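Local atomic coordinates of histidinol-phosphatase (Bordetella pertussis, PDB entry 3FVV), a protein that probably dephosphorylates histidinol phosphate to histidinol, a late step of histidine biosynthesis, as a magnesium-dependent hydrolase of the haloacid dehalogenase (HAD) superfamily. Residues A[10-15]-A[115-120]; A[22-27]-A[119-124]; A[151-156]-A[161-166]; A[181-186]-A[191-196]. All coordinates share one frame; numbering follows the deposited sequence.

Contact 1: residues A[10-15]-A[115-120]; sequences DLDHTL and TATNSF. With SO4 (sulfate ion), chain C.
Asp12 swings CG round to lie opposite its own carbonyl carbon (chi1 -59°), and Thr117 sets OG1 in the same relation to its main chain (chi1 -66°), which lets carboxylate and hydroxyl reach each other across the two loops. The side chains cross at about a right angle, and Thr117 OG1 donates to Asp12 OD2 over 2.6 Å, arriving on the syn side of the carboxylate and slightly tilted from its plane. The other carboxylate oxygen, OD1, is taken by Ser20 at the start of helix 20-30. A sulfate ion, probably from the crystallisation liquor, is held between the segments. Three donors converge on its O1: Asp12 N at 3.0 Å, almost straight, Leu11 N at a longer 3.2 Å, and Thr115 OG1 at 2.9 Å. The sequence DLDHT is the first signature motif of the HAD phosphatases and Thr115 fits the second, so the sulfate probably sits where relatives hold the substrate phosphate; in those enzymes the first aspartate of the motif is the nucleophile. On the other loop, Ala116 N points at sulfate O2 over 2.8 Å with an N-H...O angle of 175°. Thr115 OG1 has a second role, accepting from Thr117 N at 3.1 Å in an ST turn that shapes the loop around the anion. Lys160 brings a positive charge, bonding to the sulfate and pairing with Asp10 OD1. Behind Asp10, Thr14 OG1 donates to the anti lone pair of OD2 at 2.8 Å, a second-shell bond that fixes the turn of this carboxylate.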
loop_
_atom_site.group_PDB
_atom_site.type_symbol
_atom_site.label_atom_id
_atom_site.label_comp_id
_atom_site.label_asym_id
_atom_site.label_seq_id
_atom_site.Cartn_x
_atom_site.Cartn_y
_atom_site.Cartn_z
ATOM N N ASP A 10 -6.322 -1.675 2.200
ATOM C CA ASP A 10 -4.924 -2.084 1.996
ATOM C C ASP A 10 -4.704 -2.383 0.500
ATOM O O ASP A 10 -5.635 -2.696 -0.216
ATOM C CB ASP A 10 -4.652 -3.345 2.848
ATOM C CG ASP A 10 -3.169 -3.802 2.783
ATOM O OD1 ASP A 10 -2.274 -2.931 3.043
ATOM O OD2 ASP A 10 -2.901 -4.983 2.451
ATOM N N LEU A 11 -3.479 -2.287 0.001
ATOM C CA LEU A 11 -3.204 -2.599 -1.399
ATOM C C LEU A 11 -2.573 -3.984 -1.629
ATOM O O LEU A 11 -3.206 -4.865 -2.229
ATOM C CB LEU A 11 -2.300 -1.540 -2.035
ATOM C CG LEU A 11 -1.935 -1.759 -3.500
ATOM C CD1 LEU A 11 -3.161 -1.723 -4.334
ATOM C CD2 LEU A 11 -0.873 -0.669 -4.016
ATOM N N ASP A 12 -1.354 -4.187 -1.143
ATOM C CA ASP A 12 -0.574 -5.345 -1.584
ATOM C C ASP A 12 -1.150 -6.608 -1.017
ATOM O O ASP A 12 -1.276 -6.725 0.175
ATOM C CB ASP A 12 0.909 -5.166 -1.240
ATOM C CG ASP A 12 1.506 -3.915 -1.902
ATOM O OD1 ASP A 12 1.311 -3.691 -3.107
ATOM O OD2 ASP A 12 2.121 -3.100 -1.216
ATOM N N HIS A 13 -1.560 -7.518 -1.906
ATOM C CA HIS A 13 -2.178 -8.807 -1.550
ATOM C C HIS A 13 -3.596 -8.663 -1.066
ATOM O O HIS A 13 -4.225 -9.647 -0.749
ATOM C CB HIS A 13 -1.357 -9.553 -0.515
ATOM C CG HIS A 13 0.017 -9.869 -1.000
ATOM N ND1 HIS A 13 0.241 -10.732 -2.044
ATOM C CD2 HIS A 13 1.228 -9.394 -0.634
ATOM C CE1 HIS A 13 1.539 -10.804 -2.282
ATOM N NE2 HIS A 13 2.162 -10.006 -1.437
ATOM N N THR A 14 -4.118 -7.447 -1.029
ATOM C CA THR A 14 -5.528 -7.207 -0.668
ATOM C C THR A 14 -6.277 -6.861 -1.938
ATOM O O THR A 14 -7.141 -7.588 -2.349
ATOM C CB THR A 14 -5.635 -6.038 0.359
ATOM O OG1 THR A 14 -5.055 -6.476 1.588
ATOM C CG2 THR A 14 -7.106 -5.600 0.601
ATOM N N LEU A 15 -5.924 -5.748 -2.574
ATOM C CA LEU A 15 -6.570 -5.376 -3.830
ATOM C C LEU A 15 -5.811 -5.916 -5.033
ATOM O O LEU A 15 -6.400 -6.053 -6.078
ATOM C CB LEU A 15 -6.792 -3.863 -3.912
ATOM C CG LEU A 15 -7.862 -3.219 -2.999
ATOM C CD1 LEU A 15 -8.006 -1.758 -3.360
ATOM C CD2 LEU A 15 -9.220 -3.954 -3.106
ATOM N N THR A 115 -1.548 2.225 2.377
ATOM C CA THR A 115 -0.518 1.293 1.967
ATOM C C THR A 115 0.897 1.742 2.344
ATOM O O THR A 115 1.229 2.916 2.242
ATOM C CB THR A 115 -0.613 1.081 0.412
ATOM O OG1 THR A 115 0.457 0.250 -0.034
ATOM C CG2 THR A 115 -0.551 2.413 -0.314
ATOM N N ALA A 116 1.735 0.775 2.742
ATOM C CA ALA A 116 3.142 1.025 3.054
ATOM C C ALA A 116 3.920 1.248 1.783
ATOM O O ALA A 116 4.996 1.812 1.836
ATOM C CB ALA A 116 3.777 -0.127 3.820
ATOM N N THR A 117 3.422 0.787 0.641
ATOM C CA THR A 117 4.194 0.974 -0.594
ATOM C C THR A 117 4.141 2.481 -0.949
ATOM O O THR A 117 3.109 3.100 -0.893
ATOM C CB THR A 117 3.754 0.015 -1.694
ATOM O OG1 THR A 117 4.068 -1.337 -1.304
ATOM C CG2 THR A 117 4.474 0.301 -3.053
ATOM N N ASN A 118 5.289 3.056 -1.277
ATOM C CA ASN A 118 5.412 4.511 -1.392
ATOM C C ASN A 118 4.472 5.157 -2.416
ATOM O O ASN A 118 4.118 4.528 -3.459
ATOM C CB ASN A 118 6.887 4.911 -1.595
ATOM C CG ASN A 118 7.392 4.704 -3.010
ATOM O OD1 ASN A 118 7.089 5.516 -3.884
ATOM N ND2 ASN A 118 8.258 3.696 -3.217
ATOM N N SER A 119 4.049 6.392 -2.088
ATOM C CA SER A 119 3.088 7.124 -2.879
ATOM C C SER A 119 3.493 7.402 -4.358
ATOM O O SER A 119 2.634 7.487 -5.207
ATOM C CB SER A 119 2.651 8.427 -2.184
ATOM O OG SER A 119 3.764 9.280 -2.003
ATOM N N PHE A 120 4.781 7.458 -4.694
ATOM C CA PHE A 120 5.150 7.509 -6.084
ATOM C C PHE A 120 4.688 6.240 -6.831
ATOM O O PHE A 120 4.143 6.299 -7.924
ATOM C CB PHE A 120 6.672 7.701 -6.312
ATOM C CG PHE A 120 7.027 7.652 -7.765
ATOM C CD1 PHE A 120 6.781 8.740 -8.583
ATOM C CD2 PHE A 120 7.456 6.482 -8.350
ATOM C CE1 PHE A 120 7.040 8.679 -9.961
ATOM C CE2 PHE A 120 7.692 6.428 -9.731
ATOM C CZ PHE A 120 7.484 7.523 -10.500
HETATM S S SO4 C . 0.656 -2.714 1.941
HETATM O O1 SO4 C . -0.390 -2.311 0.926
HETATM O O2 SO4 C . 0.741 -1.773 3.124
HETATM O O3 SO4 C . 0.361 -4.103 2.259
HETATM O O4 SO4 C . 2.000 -2.687 1.343
#

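Contact 2: residues A[22-27]-A[119-124]; sequences YQWADF and SFVTAP
Val121, the residue that lies against Trp24, has its backbone N bonded to Asn118 OD1, the side-chain N-cap of helix 119-128. This bond secures the first turn of that helix, which belongs to the HAD core, while helix 20-30 lies in the helical insertion between the first and second signature motifs, consistent with a C1-type cap; the contact would then join cap to core. Between the segments themselves the chemistry is apolar. Val121 CG2 stands over one face of the indole, 3.6 Å from the centroid of the five-membered ring and 22° off the ring normal, a CH-pi contact. The methyl is shifted toward the rim, so Val121 CG2 comes nearest to Trp24 CD1 and NE1, 3.4 Å from CD1. With CG trans to the backbone N (chi1 172°), Trp24 extends its indole toward helix 119-128. Phe120 meets the same indole at the six-membered ring of Trp24. Its side chain runs roughly perpendicular to that of Trp24. Helix 74-89 adds to the cluster: Phe84 meets Trp24 edge-to-face, and His81 meets Phe120 edge-to-face. Leu69 of helix 58-70 touches both aromatic residues, so helices 58-70 and 74-89 of the insertion also pack on the pair. Where Phe120 and Trp24 approach most closely, Trp24 CZ2 lies at the phenyl edge, near the ring plane, 4.0 Å from Phe120 CE2.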
loop_
_atom_site.group_PDB
_atom_site.type_symbol
_atom_site.label_atom_id
_atom_site.label_comp_id
_atom_site.label_asym_id
_atom_site.label_seq_id
_atom_site.Cartn_x
_atom_site.Cartn_y
_atom_site.Cartn_z
ATOM N N TYR A 22 7.862 -4.908 -4.052
ATOM C CA TYR A 22 8.812 -5.882 -4.606
ATOM C C TYR A 22 8.741 -5.948 -6.142
ATOM O O TYR A 22 9.770 -5.885 -6.817
ATOM C CB TYR A 22 8.594 -7.259 -3.999
ATOM C CG TYR A 22 9.624 -8.220 -4.566
ATOM C CD1 TYR A 22 10.937 -8.226 -4.083
ATOM C CD2 TYR A 22 9.324 -9.009 -5.667
ATOM C CE1 TYR A 22 11.931 -9.059 -4.650
ATOM C CE2 TYR A 22 10.284 -9.851 -6.239
ATOM C CZ TYR A 22 11.592 -9.873 -5.733
ATOM O OH TYR A 22 12.544 -10.687 -6.324
ATOM N N GLN A 23 7.540 -5.985 -6.713
ATOM C CA GLN A 23 7.413 -6.082 -8.197
ATOM C C GLN A 23 8.020 -4.829 -8.875
ATOM O O GLN A 23 8.693 -4.914 -9.904
ATOM C CB GLN A 23 5.974 -6.282 -8.616
ATOM C CG GLN A 23 5.402 -7.562 -8.135
ATOM C CD GLN A 23 6.129 -8.742 -8.763
ATOM O OE1 GLN A 23 6.609 -8.672 -9.910
ATOM N NE2 GLN A 23 6.197 -9.816 -8.032
ATOM N N TRP A 24 7.843 -3.676 -8.261
ATOM C CA TRP A 24 8.496 -2.490 -8.787
ATOM C C TRP A 24 10.025 -2.570 -8.739
ATOM O O TRP A 24 10.657 -2.224 -9.748
ATOM C CB TRP A 24 7.962 -1.259 -8.063
ATOM C CG TRP A 24 8.630 0.068 -8.309
ATOM C CD1 TRP A 24 9.339 0.746 -7.376
ATOM C CD2 TRP A 24 8.735 0.852 -9.539
ATOM N NE1 TRP A 24 9.803 1.924 -7.903
ATOM C CE2 TRP A 24 9.465 2.014 -9.224
ATOM C CE3 TRP A 24 8.251 0.711 -10.817
ATOM C CZ2 TRP A 24 9.708 3.034 -10.139
ATOM C CZ3 TRP A 24 8.491 1.720 -11.735
ATOM C CH2 TRP A 24 9.203 2.881 -11.384
ATOM N N ALA A 25 10.606 -2.997 -7.604
ATOM C CA ALA A 25 12.052 -3.215 -7.499
ATOM C C ALA A 25 12.521 -4.202 -8.530
ATOM O O ALA A 25 13.543 -4.013 -9.243
ATOM C CB ALA A 25 12.414 -3.743 -6.097
ATOM N N ASP A 26 11.767 -5.286 -8.638
ATOM C CA ASP A 26 12.123 -6.334 -9.552
ATOM C C ASP A 26 11.977 -5.866 -10.989
ATOM O O ASP A 26 12.767 -6.246 -11.849
ATOM C CB ASP A 26 11.245 -7.569 -9.330
ATOM C CG ASP A 26 11.705 -8.734 -10.161
ATOM O OD1 ASP A 26 12.887 -9.095 -10.052
ATOM O OD2 ASP A 26 10.903 -9.242 -10.937
ATOM N N PHE A 27 10.973 -5.033 -11.247
ATOM C CA PHE A 27 10.763 -4.467 -12.572
ATOM C C PHE A 27 11.944 -3.578 -12.977
ATOM O O PHE A 27 12.456 -3.667 -14.100
ATOM C CB PHE A 27 9.447 -3.706 -12.617
ATOM C CG PHE A 27 9.316 -2.779 -13.791
ATOM C CD1 PHE A 27 8.734 -3.223 -14.969
ATOM C CD2 PHE A 27 9.726 -1.473 -13.718
ATOM C CE1 PHE A 27 8.597 -2.413 -16.024
ATOM C CE2 PHE A 27 9.592 -0.659 -14.800
ATOM C CZ PHE A 27 9.031 -1.125 -15.949
ATOM N N SER A 119 4.049 6.392 -2.088
ATOM C CA SER A 119 3.088 7.124 -2.879
ATOM C C SER A 119 3.493 7.402 -4.358
ATOM O O SER A 119 2.634 7.487 -5.207
ATOM C CB SER A 119 2.651 8.427 -2.184
ATOM O OG SER A 119 3.764 9.280 -2.003
ATOM N N PHE A 120 4.781 7.458 -4.694
ATOM C CA PHE A 120 5.150 7.509 -6.084
ATOM C C PHE A 120 4.688 6.240 -6.831
ATOM O O PHE A 120 4.143 6.299 -7.924
ATOM C CB PHE A 120 6.672 7.701 -6.312
ATOM C CG PHE A 120 7.027 7.652 -7.765
ATOM C CD1 PHE A 120 6.781 8.740 -8.583
ATOM C CD2 PHE A 120 7.456 6.482 -8.350
ATOM C CE1 PHE A 120 7.040 8.679 -9.961
ATOM C CE2 PHE A 120 7.692 6.428 -9.731
ATOM C CZ PHE A 120 7.484 7.523 -10.500
ATOM N N VAL A 121 4.938 5.102 -6.232
ATOM C CA VAL A 121 4.552 3.820 -6.802
ATOM C C VAL A 121 3.052 3.598 -6.770
ATOM O O VAL A 121 2.524 3.033 -7.691
ATOM C CB VAL A 121 5.325 2.632 -6.093
ATOM C CG1 VAL A 121 4.772 1.253 -6.527
ATOM C CG2 VAL A 121 6.828 2.757 -6.382
ATOM N N THR A 122 2.346 4.093 -5.767
ATOM C CA THR A 122 0.937 3.730 -5.603
ATOM C C THR A 122 -0.095 4.757 -6.028
ATOM O O THR A 122 -1.241 4.421 -6.155
ATOM C CB THR A 122 0.637 3.314 -4.145
ATOM O OG1 THR A 122 1.171 4.292 -3.239
ATOM C CG2 THR A 122 1.286 1.929 -3.841
ATOM N N ALA A 123 0.299 6.008 -6.203
ATOM C CA ALA A 123 -0.660 7.046 -6.665
ATOM C C ALA A 123 -1.456 6.642 -7.909
ATOM O O ALA A 123 -2.678 6.714 -7.899
ATOM C CB ALA A 123 0.022 8.422 -6.812
ATOM N N PRO A 124 -0.804 6.165 -8.967
ATOM C CA PRO A 124 -1.599 5.778 -10.177
ATOM C C PRO A 124 -2.456 4.520 -9.967
ATOM O O PRO A 124 -3.376 4.289 -10.700
ATOM C CB PRO A 124 -0.534 5.504 -11.263
ATOM C CG PRO A 124 0.657 6.334 -10.794
ATOM C CD PRO A 124 0.627 6.236 -9.258
#

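Contact 3: residues A[151-156]-A[161-166]; sequences EGTPSF and VVRVNQ
Arg163 NH1 donates to the carbonyl oxygen of Thr153 over 3.0 Å, the hydrogen bond that ties the loop after strand 150-151 to helix 158-170. Helix 158-170, which also carries the sulfate-binding Lys160, belongs to the Rossmann-like HAD core and packs on the sheet through Val164. The bond is met head-on: the donor lies nearly along the C=O axis (179° at the oxygen), while the oxygen lies close to the guanidinium plane, at the group's edge. Bends at chi2 and chi3 fold the arginine back beside the loop, bringing its aliphatic part over the same residue, with Arg163 CD 3.4 Å from Thr153 O and 4.1 Å from Thr153 CB. Val162 CG1 flanks the threonine on its hydroxyl side. A water extends the link farther along the helix: it donates to Gln166 OE1 at 2.6 Å and makes a weak bond with Thr153 OG1. In the next shell, strand 133-142 positions both partners. Arg163 NH1 also bonds to Ala136 O, so one nitrogen serves two backbone carbonyls and joins loop to strand, and NH2 forms a long, weak ion pair with Asp138. Ser155 is fastened to the same strand by its N to Thr137 OG1 and by its OG to Ile135 O. These two bonds hold the centre of an inverse gamma turn, which is closed by a weak bond of 3.1 Å from Phe156 N to Pro154 O.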
loop_
_atom_site.group_PDB
_atom_site.type_symbol
_atom_site.label_atom_id
_atom_site.label_comp_id
_atom_site.label_asym_id
_atom_site.label_seq_id
_atom_site.Cartn_x
_atom_site.Cartn_y
_atom_site.Cartn_z
ATOM N N GLU A 151 9.338 10.974 4.169
ATOM C CA GLU A 151 8.775 12.214 4.608
ATOM C C GLU A 151 7.624 11.906 5.542
ATOM O O GLU A 151 6.590 11.329 5.139
ATOM C CB GLU A 151 8.348 12.996 3.352
ATOM C CG GLU A 151 7.569 14.261 3.529
ATOM C CD GLU A 151 8.477 15.403 3.797
ATOM O OE1 GLU A 151 9.338 15.707 2.936
ATOM O OE2 GLU A 151 8.305 16.024 4.877
ATOM N N GLY A 152 7.793 12.243 6.816
ATOM C CA GLY A 152 6.718 12.107 7.804
ATOM C C GLY A 152 6.564 10.673 8.298
ATOM O O GLY A 152 7.549 9.958 8.426
ATOM N N THR A 153 5.352 10.289 8.695
ATOM C CA THR A 153 5.155 9.007 9.331
ATOM C C THR A 153 4.877 7.964 8.235
ATOM O O THR A 153 4.063 8.209 7.358
ATOM C CB THR A 153 3.954 9.039 10.277
ATOM O OG1 THR A 153 4.169 10.035 11.269
ATOM C CG2 THR A 153 3.734 7.687 10.962
ATOM N N PRO A 154 5.573 6.812 8.285
ATOM C CA PRO A 154 5.284 5.742 7.365
ATOM C C PRO A 154 3.889 5.158 7.573
ATOM O O PRO A 154 3.383 5.105 8.711
ATOM C CB PRO A 154 6.373 4.698 7.624
ATOM C CG PRO A 154 7.172 5.195 8.789
ATOM C CD PRO A 154 6.756 6.568 9.135
ATOM N N SER A 155 3.270 4.773 6.469
ATOM C CA SER A 155 1.941 4.167 6.485
ATOM C C SER A 155 2.117 2.656 6.620
ATOM O O SER A 155 1.865 1.867 5.723
ATOM C CB SER A 155 1.163 4.580 5.249
ATOM O OG SER A 155 -0.201 4.341 5.484
ATOM N N PHE A 156 2.605 2.294 7.792
ATOM C CA PHE A 156 3.011 0.911 8.078
ATOM C C PHE A 156 2.734 0.601 9.533
ATOM O O PHE A 156 3.071 1.373 10.427
ATOM C CB PHE A 156 4.476 0.701 7.725
ATOM C CG PHE A 156 4.978 -0.687 7.989
ATOM C CD1 PHE A 156 4.558 -1.734 7.238
ATOM C CD2 PHE A 156 5.932 -0.914 9.000
ATOM C CE1 PHE A 156 5.034 -3.049 7.480
ATOM C CE2 PHE A 156 6.453 -2.185 9.241
ATOM C CZ PHE A 156 5.991 -3.270 8.464
ATOM N N VAL A 161 -2.475 3.927 11.373
ATOM C CA VAL A 161 -3.485 4.531 12.247
ATOM C C VAL A 161 -3.269 6.024 12.388
ATOM O O VAL A 161 -4.199 6.828 12.136
ATOM C CB VAL A 161 -3.653 3.796 13.641
ATOM C CG1 VAL A 161 -4.882 4.394 14.432
ATOM C CG2 VAL A 161 -3.834 2.303 13.437
ATOM N N VAL A 162 -2.050 6.409 12.742
ATOM C CA VAL A 162 -1.673 7.818 12.816
ATOM C C VAL A 162 -2.020 8.560 11.483
ATOM O O VAL A 162 -2.730 9.567 11.473
ATOM C CB VAL A 162 -0.147 7.931 13.186
ATOM C CG1 VAL A 162 0.389 9.379 13.150
ATOM C CG2 VAL A 162 0.090 7.318 14.560
ATOM N N ARG A 163 -1.588 7.998 10.348
ATOM C CA ARG A 163 -1.771 8.670 9.085
ATOM C C ARG A 163 -3.248 8.827 8.732
ATOM O O ARG A 163 -3.656 9.842 8.235
ATOM C CB ARG A 163 -1.001 7.925 7.962
ATOM C CG ARG A 163 0.478 8.103 8.078
ATOM C CD ARG A 163 0.906 9.568 7.651
ATOM N NE ARG A 163 0.390 9.846 6.312
ATOM C CZ ARG A 163 0.963 9.439 5.174
ATOM N NH1 ARG A 163 2.078 8.758 5.189
ATOM N NH2 ARG A 163 0.388 9.665 3.999
ATOM N N VAL A 164 -4.049 7.813 9.011
ATOM C CA VAL A 164 -5.454 7.879 8.720
ATOM C C VAL A 164 -6.062 8.983 9.597
ATOM O O VAL A 164 -6.886 9.784 9.122
ATOM C CB VAL A 164 -6.136 6.516 8.991
ATOM C CG1 VAL A 164 -7.609 6.701 9.009
ATOM C CG2 VAL A 164 -5.731 5.462 7.897
ATOM N N ASN A 165 -5.702 9.036 10.886
ATOM C CA ASN A 165 -6.321 10.074 11.765
ATOM C C ASN A 165 -5.868 11.501 11.338
ATOM O O ASN A 165 -6.698 12.454 11.266
ATOM C CB ASN A 165 -6.104 9.782 13.245
ATOM C CG ASN A 165 -6.863 8.526 13.732
ATOM O OD1 ASN A 165 -6.312 7.686 14.490
ATOM N ND2 ASN A 165 -8.103 8.394 13.308
ATOM N N GLN A 166 -4.599 11.627 10.947
ATOM C CA GLN A 166 -4.113 12.926 10.458
ATOM C C GLN A 166 -4.844 13.335 9.202
ATOM O O GLN A 166 -5.238 14.468 9.097
ATOM C CB GLN A 166 -2.613 12.931 10.241
ATOM C CG GLN A 166 -1.875 12.688 11.507
ATOM C CD GLN A 166 -0.396 12.538 11.352
ATOM O OE1 GLN A 166 0.108 11.900 10.412
ATOM N NE2 GLN A 166 0.340 13.080 12.341
HETATM O O HOH W 1 2.500 12.246 9.582
#

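Contact 4: residues A[181-186]-A[191-196]; sequences SYFYSD and VPLLEA
Leu193 is where helix segment 191-196 first presses on strand 180-185, and it does so squarely on the ring of Phe183. Leu193 CD2 stands over the middle of one face, 3.6 Å from the centroid and only 3° off the ring normal, a well-centred CH-pi contact. Leu193 CG lies over the same face, 3.5 Å from Phe183 CD2. With CG trans to the backbone N (chi1 179°), the Phe183 ring extends from the strand toward the helix, and chi2 sets its tilt. The next residue, Leu194, comes to the ring differently: its CA lies at the edge in the ring plane, while Leu194 CD2 approaches obliquely, 3.6 Å from Phe183 CD2 and 3.4 Å from Phe183 O. The two leucines thus hold one phenyl ring, Leu193 over a face and Leu194 beside it. Glu195 forms a salt bridge with Arg216. Around the buried cluster, Leu8 of strand 5-9 touches both Phe183 and Leu193, and Val161 and Val164 of helix 158-170 pack on Leu193. At the end of the strand, Ser185 OG is bonded to Asp190, which, with Asp186, matches the acidic motif IV that in relatives binds magnesium. The axes of strand segment 181-185 and helix 191-196 come within 8.1 Å and run 156° apart in direction, nearly antiparallel, as a helix returning over its strand does in the beta-alpha-beta unit 180-185, 191-196, 199-203 of the Rossmann-like HAD core.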
loop_
_atom_site.group_PDB
_atom_site.type_symbol
_atom_site.label_atom_id
_atom_site.label_comp_id
_atom_site.label_asym_id
_atom_site.label_seq_id
_atom_site.Cartn_x
_atom_site.Cartn_y
_atom_site.Cartn_z
ATOM N N SER A 181 -16.870 2.326 9.837
ATOM C CA SER A 181 -15.584 2.408 9.102
ATOM C C SER A 181 -15.135 1.018 8.820
ATOM O O SER A 181 -15.080 0.201 9.754
ATOM C CB SER A 181 -14.513 3.064 9.943
ATOM O OG SER A 181 -14.654 2.618 11.291
ATOM N N TYR A 182 -14.845 0.740 7.537
ATOM C CA TYR A 182 -14.352 -0.548 7.065
ATOM C C TYR A 182 -12.826 -0.426 6.795
ATOM O O TYR A 182 -12.360 0.638 6.430
ATOM C CB TYR A 182 -15.008 -0.897 5.722
ATOM C CG TYR A 182 -16.504 -1.111 5.750
ATOM C CD1 TYR A 182 -17.037 -2.388 5.781
ATOM C CD2 TYR A 182 -17.392 -0.052 5.713
ATOM C CE1 TYR A 182 -18.407 -2.612 5.802
ATOM C CE2 TYR A 182 -18.773 -0.277 5.758
ATOM C CZ TYR A 182 -19.245 -1.570 5.817
ATOM O OH TYR A 182 -20.586 -1.858 5.812
ATOM N N PHE A 183 -12.075 -1.500 7.028
ATOM C CA PHE A 183 -10.688 -1.617 6.580
ATOM C C PHE A 183 -10.503 -3.066 6.141
ATOM O O PHE A 183 -10.880 -3.985 6.873
ATOM C CB PHE A 183 -9.677 -1.234 7.667
ATOM C CG PHE A 183 -8.233 -1.364 7.239
ATOM C CD1 PHE A 183 -7.787 -0.857 6.010
ATOM C CD2 PHE A 183 -7.313 -1.982 8.074
ATOM C CE1 PHE A 183 -6.484 -0.994 5.616
ATOM C CE2 PHE A 183 -5.990 -2.089 7.710
ATOM C CZ PHE A 183 -5.565 -1.629 6.469
ATOM N N TYR A 184 -10.070 -3.246 4.894
ATOM C CA TYR A 184 -9.729 -4.509 4.343
ATOM C C TYR A 184 -8.201 -4.721 4.348
ATOM O O TYR A 184 -7.471 -3.887 3.850
ATOM C CB TYR A 184 -10.213 -4.579 2.883
ATOM C CG TYR A 184 -11.706 -4.448 2.655
ATOM C CD1 TYR A 184 -12.471 -5.545 2.312
ATOM C CD2 TYR A 184 -12.337 -3.213 2.732
ATOM C CE1 TYR A 184 -13.815 -5.414 2.081
ATOM C CE2 TYR A 184 -13.690 -3.082 2.537
ATOM C CZ TYR A 184 -14.420 -4.188 2.188
ATOM O OH TYR A 184 -15.767 -4.051 1.959
ATOM N N SER A 185 -7.702 -5.828 4.906
ATOM C CA SER A 185 -6.294 -6.130 4.822
ATOM C C SER A 185 -6.026 -7.613 4.962
ATOM O O SER A 185 -6.845 -8.350 5.440
ATOM C CB SER A 185 -5.440 -5.324 5.839
ATOM O OG SER A 185 -4.035 -5.435 5.514
ATOM N N ASP A 186 -4.820 -8.011 4.589
ATOM C CA ASP A 186 -4.426 -9.432 4.501
ATOM C C ASP A 186 -3.471 -9.862 5.590
ATOM O O ASP A 186 -3.276 -11.064 5.754
ATOM C CB ASP A 186 -3.684 -9.706 3.217
ATOM C CG ASP A 186 -2.362 -8.963 3.152
ATOM O OD1 ASP A 186 -2.406 -7.771 3.401
ATOM O OD2 ASP A 186 -1.292 -9.560 2.934
ATOM N N VAL A 191 -3.140 -5.331 11.989
ATOM C CA VAL A 191 -4.036 -5.458 13.148
ATOM C C VAL A 191 -4.275 -4.066 13.793
ATOM O O VAL A 191 -5.375 -3.745 14.199
ATOM C CB VAL A 191 -3.466 -6.508 14.156
ATOM C CG1 VAL A 191 -4.189 -6.449 15.624
ATOM C CG2 VAL A 191 -3.459 -7.941 13.506
ATOM N N PRO A 192 -3.252 -3.191 13.833
ATOM C CA PRO A 192 -3.543 -1.888 14.429
ATOM C C PRO A 192 -4.689 -1.131 13.809
ATOM O O PRO A 192 -5.640 -0.759 14.536
ATOM C CB PRO A 192 -2.219 -1.139 14.286
ATOM C CG PRO A 192 -1.193 -2.200 14.461
ATOM C CD PRO A 192 -1.796 -3.434 13.764
ATOM N N LEU A 193 -4.689 -0.971 12.474
ATOM C CA LEU A 193 -5.812 -0.289 11.837
ATOM C C LEU A 193 -7.103 -1.167 11.827
ATOM O O LEU A 193 -8.225 -0.650 11.914
ATOM C CB LEU A 193 -5.460 0.186 10.421
ATOM C CG LEU A 193 -6.519 1.043 9.743
ATOM C CD1 LEU A 193 -6.974 2.162 10.658
ATOM C CD2 LEU A 193 -5.972 1.594 8.461
ATOM N N LEU A 194 -6.946 -2.478 11.723
ATOM C CA LEU A 194 -8.089 -3.343 11.726
ATOM C C LEU A 194 -8.829 -3.183 13.070
ATOM O O LEU A 194 -10.061 -3.152 13.107
ATOM C CB LEU A 194 -7.703 -4.786 11.452
ATOM C CG LEU A 194 -7.357 -5.225 10.031
ATOM C CD1 LEU A 194 -6.756 -6.595 10.055
ATOM C CD2 LEU A 194 -8.610 -5.192 9.119
ATOM N N GLU A 195 -8.071 -3.000 14.146
ATOM C CA GLU A 195 -8.643 -2.811 15.497
ATOM C C GLU A 195 -9.299 -1.464 15.708
ATOM O O GLU A 195 -10.144 -1.316 16.558
ATOM C CB GLU A 195 -7.551 -3.056 16.547
ATOM C CG GLU A 195 -7.355 -4.533 16.822
ATOM C CD GLU A 195 -6.285 -4.813 17.865
ATOM O OE1 GLU A 195 -5.552 -3.863 18.246
ATOM O OE2 GLU A 195 -6.164 -5.991 18.288
ATOM N N ALA A 196 -8.927 -0.484 14.905
ATOM C CA ALA A 196 -9.365 0.901 15.074
ATOM C C ALA A 196 -10.743 1.184 14.450
ATOM O O ALA A 196 -11.448 2.078 14.909
ATOM C CB ALA A 196 -8.321 1.851 14.498
#

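How the contacts relate
Contacts 1, 2 and 4 are buried, whereas contact 3 lies at the surface and accepts water into its link. Their chemistry follows that placement: contact 1 is polar at the anion pocket, contacts 2 and 4 are apolar, each with a methyl over an aromatic face, contact 2 adding a second aromatic ring, and contact 3 rests on an arginine and backbone carbonyls. Contacts 1 and 2 share Ser119 and Phe120, so the loop lining the pocket runs straight into the helix that meets the probable cap. Contact 4 adjoins contact 1 through neighbouring strands, with a probable hydrogen bond from Asp10 N to Tyr184 O (3.0 Å), and its Asp186 comes close to Asp10. Contacts 3 and 4 pack together through Val161.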